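Local coordinates for protein (aminopeptidase) (Ochrobactrum anthropi, PDB 1B65), which acts as an L-aminopeptidase and D-alanine esterase/amidase of the Ntn hydrolase fold, probably releasing amino-terminal residues from peptides, at residues I42-N45 with E46-G50; D360-R363 with L364-V367. All coordinates share one frame; numbering follows the deposited sequence.

Contact 1. Residues I42-N45 with E46-G50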
loop_
_atom_site.group_PDB
_atom_site.type_symbol
_atom_site.label_atom_id
_atom_site.label_comp_id
_atom_site.label_asym_id
_atom_site.label_seq_id
_atom_site.Cartn_x
_atom_site.Cartn_y
_atom_site.Cartn_z
ATOM N N ILE A 42 -36.176 -1.363 5.288
ATOM C CA ILE A 42 -37.198 -0.392 4.887
ATOM C C ILE A 42 -37.722 -0.777 3.524
ATOM O O ILE A 42 -36.941 -0.774 2.559
ATOM C CB ILE A 42 -36.606 1.038 4.849
ATOM C CG1 ILE A 42 -36.063 1.429 6.230
ATOM C CG2 ILE A 42 -37.667 2.030 4.376
ATOM C CD1 ILE A 42 -35.120 2.629 6.225
ATOM N N ILE A 43 -38.967 -1.277 3.416
ATOM C CA ILE A 43 -39.470 -1.634 2.093
ATOM C C ILE A 43 -40.774 -0.860 1.884
ATOM O O ILE A 43 -41.753 -1.219 2.553
ATOM C CB ILE A 43 -39.775 -3.137 1.944
ATOM C CG1 ILE A 43 -38.444 -3.901 1.992
ATOM C CG2 ILE A 43 -40.432 -3.416 0.586
ATOM C CD1 ILE A 43 -38.513 -5.399 1.841
ATOM N N GLU A 44 -40.776 0.169 1.058
ATOM C CA GLU A 44 -41.970 0.964 0.800
ATOM C C GLU A 44 -42.224 0.882 -0.692
ATOM O O GLU A 44 -41.283 0.583 -1.434
ATOM C CB GLU A 44 -41.818 2.432 1.225
ATOM C CG GLU A 44 -41.672 2.524 2.723
ATOM C CD GLU A 44 -41.281 3.843 3.314
ATOM O OE1 GLU A 44 -41.236 4.855 2.582
ATOM O OE2 GLU A 44 -41.012 3.837 4.530
ATOM N N ASN A 45 -43.483 1.001 -1.132
ATOM C CA ASN A 45 -43.735 0.834 -2.554
ATOM C C ASN A 45 -44.503 2.044 -3.108
ATOM O O ASN A 45 -44.999 1.962 -4.215
ATOM C CB ASN A 45 -44.467 -0.489 -2.827
ATOM C CG ASN A 45 -43.460 -1.639 -2.833
ATOM O OD1 ASN A 45 -42.631 -1.746 -3.742
ATOM N ND2 ASN A 45 -43.498 -2.474 -1.808
ATOM N N GLU A 46 -44.553 3.108 -2.352
ATOM C CA GLU A 46 -45.082 4.396 -2.786
ATOM C C GLU A 46 -44.113 5.446 -2.245
ATOM O O GLU A 46 -43.483 5.261 -1.209
ATOM C CB GLU A 46 -46.517 4.639 -2.358
ATOM C CG GLU A 46 -46.816 5.200 -0.999
ATOM C CD GLU A 46 -48.295 5.102 -0.635
ATOM O OE1 GLU A 46 -48.986 4.257 -1.264
ATOM O OE2 GLU A 46 -48.773 5.848 0.259
ATOM N N PRO A 47 -43.980 6.548 -2.975
ATOM C CA PRO A 47 -43.035 7.576 -2.589
ATOM C C PRO A 47 -43.426 8.298 -1.322
ATOM O O PRO A 47 -44.619 8.425 -1.023
ATOM C CB PRO A 47 -42.973 8.509 -3.788
ATOM C CG PRO A 47 -43.802 7.918 -4.869
ATOM C CD PRO A 47 -44.670 6.845 -4.245
ATOM N N ARG A 48 -42.447 8.751 -0.561
ATOM C CA ARG A 48 -42.726 9.591 0.597
ATOM C C ARG A 48 -43.078 10.979 0.037
ATOM O O ARG A 48 -42.848 11.279 -1.130
ATOM C CB ARG A 48 -41.556 9.599 1.560
ATOM C CG ARG A 48 -41.229 8.213 2.096
ATOM C CD ARG A 48 -39.904 8.215 2.844
ATOM N NE ARG A 48 -39.716 6.958 3.585
ATOM C CZ ARG A 48 -38.760 6.812 4.503
ATOM N NH1 ARG A 48 -37.911 7.795 4.819
ATOM N NH2 ARG A 48 -38.650 5.637 5.113
ATOM N N PRO A 49 -43.765 11.783 0.833
ATOM C CA PRO A 49 -44.219 13.098 0.381
ATOM C C PRO A 49 -43.069 13.942 -0.148
ATOM O O PRO A 49 -42.036 14.085 0.512
ATOM C CB PRO A 49 -44.840 13.731 1.607
ATOM C CG PRO A 49 -44.983 12.672 2.644
ATOM C CD PRO A 49 -44.163 11.485 2.220
ATOM N N GLY A 50 -43.202 14.426 -1.381
ATOM C CA GLY A 50 -42.165 15.267 -1.973
ATOM C C GLY A 50 -41.135 14.485 -2.770
ATOM O O GLY A 50 -40.256 15.100 -3.367
HETATM O O HOH W 1 -41.058 5.396 -0.089
#
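Glu44 and Arg48, four residues apart where the chain leaves strand 36-43, form a side-on, two-pronged salt bridge. Arg48 NE donates to Glu44 OE1 over 2.8 Å with an N-H...O angle of 164°, and Arg48 NH2 reaches Glu44 OE2 at 3.0 Å. The carboxylate carbon lies at the guanidinium edge, and both oxygens stay close to the guanidinium plane. The fit is nevertheless not flat: the two planes are 36° apart, so NE meets OE1 on its syn side whereas NH2 reaches OE2 from above the carboxylate plane.

Two extended side chains crossing at about a right angle bring the groups together. Glu44 CG sits beside the backbone N, anti to the carbonyl carbon (chi1 -66°), with the chain nearly straight beyond it; Arg48 is extended from CG to NE. At the NH2 end the hydrophobic neighbour is Ile42, whose CG2 approaches Arg48 NH2 obliquely at 3.8 Å.

A water bridges Glu44 and Glu46 inside the turn. It donates to Glu44 OE1 and to the carbonyl oxygen of Glu46, each at 2.7 Å, so OE1 accepts from both the water and the guanidinium. Further out, Arg48 NH1 makes a weak hydrogen bond to Pro157 O, while Asn45 OD1 is taken by Arg56 NH2. Backbone hydrogen bonds of Ile42 with Ser57 and of Glu44 with Ala55 tie both residues to the neighbouring segment of the same chain, at and just before strand 56-63.

The opposed charges, together with the shared water, link the outgoing loop back to Glu44, just where strand gives way to loop. With two donors on OE1 and one on OE2, the carboxylate would be expected to remain ionised, and the paired nitrogens restrict rotation of the guanidinium.

Contact 2. Residues D360-R363 with L364-V367; sequences DHER and LRAV
Glu362 and Arg365 join their side chains along one side of helix 361-370 through a salt bridge spaced i to i+3. Arg365 NE stands 3.2 Å from Glu362 OE2, and the N-H...O angle of 139° marks a strongly bent bond. The oxygen is met on its syn side, but the carboxylate and guanidinium planes are turned 51° from one another. Both chains lie side by side and point the same way. Glu362 folds at its second torsion (chi2 -56°), carrying its carboxylate toward Arg365, which bends at chi3. The other end of that guanidinium is engaged outside the helix turn, where NH1 donates to Leu15 O.

Backbone hydrogen bonds supply the regular framework. Leu364 N donates to Asp360 O, Arg365 N to His361 O, Ala366 N to Glu362 O and Val367 N to Arg363 O, a continuous i+4 to i series. The first three bonds are 3.0 Å long.

Capping is supplied by Asp360, whose OD2 accepts from Arg363 N at 2.9 Å on the anti side of the carboxylate. This gives an amide of the first turn a side-chain acceptor, and a carboxylate beside the N-terminal end of the helix would be expected to be electrostatically favourable.

Apolar and polar side chains join the helix to neighbouring parts of the same chain. Leu364 and Val367, both buried, pack on Val232 and His235 of helix 232-235. Arg363 NH2 forms a salt bridge with Asp238, and His361 NE2 bonds to Ile341 O of helix 322-342.

Asp360, accepting from the amide three residues on, is a classic alpha-helical N-cap; buried Leu364 and Val367 and the more exposed charged residues make this last helix of the chain amphipathic.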
loop_
_atom_site.group_PDB
_atom_site.type_symbol
_atom_site.label_atom_id
_atom_site.label_comp_id
_atom_site.label_asym_id
_atom_site.label_seq_id
_atom_site.Cartn_x
_atom_site.Cartn_y
_atom_site.Cartn_z
ATOM N N ASP A 360 -34.873 -17.786 -10.625
ATOM C CA ASP A 360 -35.884 -18.830 -10.478
ATOM C C ASP A 360 -35.255 -20.150 -10.068
ATOM O O ASP A 360 -34.343 -20.612 -10.758
ATOM C CB ASP A 360 -36.603 -19.005 -11.822
ATOM C CG ASP A 360 -37.743 -20.019 -11.588
ATOM O OD1 ASP A 360 -38.742 -19.656 -10.960
ATOM O OD2 ASP A 360 -37.590 -21.153 -12.003
ATOM N N HIS A 361 -35.702 -20.745 -8.966
ATOM C CA HIS A 361 -35.051 -21.952 -8.471
ATOM C C HIS A 361 -35.151 -23.149 -9.404
ATOM O O HIS A 361 -34.193 -23.913 -9.528
ATOM C CB HIS A 361 -35.659 -22.342 -7.100
ATOM C CG HIS A 361 -35.487 -21.326 -6.037
ATOM N ND1 HIS A 361 -35.982 -21.433 -4.753
ATOM C CD2 HIS A 361 -34.815 -20.135 -6.082
ATOM C CE1 HIS A 361 -35.636 -20.335 -4.068
ATOM N NE2 HIS A 361 -34.920 -19.548 -4.867
ATOM N N GLU A 362 -36.336 -23.344 -10.009
ATOM C CA GLU A 362 -36.474 -24.531 -10.871
ATOM C C GLU A 362 -35.678 -24.390 -12.148
ATOM O O GLU A 362 -35.031 -25.346 -12.567
ATOM C CB GLU A 362 -37.968 -24.821 -11.150
ATOM C CG GLU A 362 -38.625 -25.571 -9.982
ATOM C CD GLU A 362 -37.846 -26.855 -9.701
ATOM O OE1 GLU A 362 -37.707 -27.658 -10.647
ATOM O OE2 GLU A 362 -37.321 -27.063 -8.585
ATOM N N ARG A 363 -35.640 -23.185 -12.732
ATOM C CA ARG A 363 -34.834 -23.013 -13.940
ATOM C C ARG A 363 -33.353 -23.182 -13.578
ATOM O O ARG A 363 -32.636 -23.778 -14.368
ATOM C CB ARG A 363 -35.044 -21.614 -14.515
ATOM C CG ARG A 363 -36.221 -21.444 -15.465
ATOM C CD ARG A 363 -35.693 -20.673 -16.708
ATOM N NE ARG A 363 -36.051 -19.288 -16.619
ATOM C CZ ARG A 363 -35.718 -18.249 -17.372
ATOM N NH1 ARG A 363 -34.917 -18.351 -18.416
ATOM N NH2 ARG A 363 -36.264 -17.090 -16.989
ATOM N N LEU A 364 -32.948 -22.648 -12.411
ATOM C CA LEU A 364 -31.529 -22.848 -12.012
ATOM C C LEU A 364 -31.168 -24.316 -11.894
ATOM O O LEU A 364 -30.143 -24.803 -12.397
ATOM C CB LEU A 364 -31.284 -22.202 -10.650
ATOM C CG LEU A 364 -29.955 -21.671 -10.158
ATOM C CD1 LEU A 364 -29.814 -21.840 -8.649
ATOM C CD2 LEU A 364 -28.727 -22.156 -10.915
ATOM N N ARG A 365 -31.970 -25.064 -11.134
ATOM C CA ARG A 365 -31.767 -26.495 -10.946
ATOM C C ARG A 365 -31.672 -27.229 -12.287
ATOM O O ARG A 365 -30.810 -28.104 -12.461
ATOM C CB ARG A 365 -32.910 -27.056 -10.081
ATOM C CG ARG A 365 -32.695 -26.690 -8.616
ATOM C CD ARG A 365 -33.848 -26.984 -7.668
ATOM N NE ARG A 365 -34.459 -28.292 -7.902
ATOM C CZ ARG A 365 -34.001 -29.460 -7.500
ATOM N NH1 ARG A 365 -32.877 -29.563 -6.809
ATOM N NH2 ARG A 365 -34.621 -30.610 -7.748
ATOM N N ALA A 366 -32.547 -26.909 -13.236
ATOM C CA ALA A 366 -32.520 -27.532 -14.545
ATOM C C ALA A 366 -31.210 -27.288 -15.290
ATOM O O ALA A 366 -30.677 -28.216 -15.924
ATOM C CB ALA A 366 -33.691 -27.095 -15.428
ATOM N N VAL A 367 -30.693 -26.060 -15.270
ATOM C CA VAL A 367 -29.442 -25.783 -15.994
ATOM C C VAL A 367 -28.303 -26.542 -15.337
ATOM O O VAL A 367 -27.504 -27.247 -15.967
ATOM C CB VAL A 367 -29.132 -24.266 -16.010
ATOM C CG1 VAL A 367 -27.747 -24.023 -16.595
ATOM C CG2 VAL A 367 -30.210 -23.512 -16.768
#

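How the contacts relate
Contacts 1 and 2 lie toward opposite ends of the sequence, one at the end of strand 36-43 and the other in the first turns of helix 361-370. Their centres are 33 Å apart, their nearest atoms about 16 Å, and each centre is about 25 Å from the centre of the chain; they do not touch. Both pair a glutamate with an arginine through NE, yet contact 1 uses two guanidinium nitrogens round a watered turn, whereas contact 2 uses one across a helical step. Neither touches another subunit of the tetramer, so both act within the chain, at its periphery.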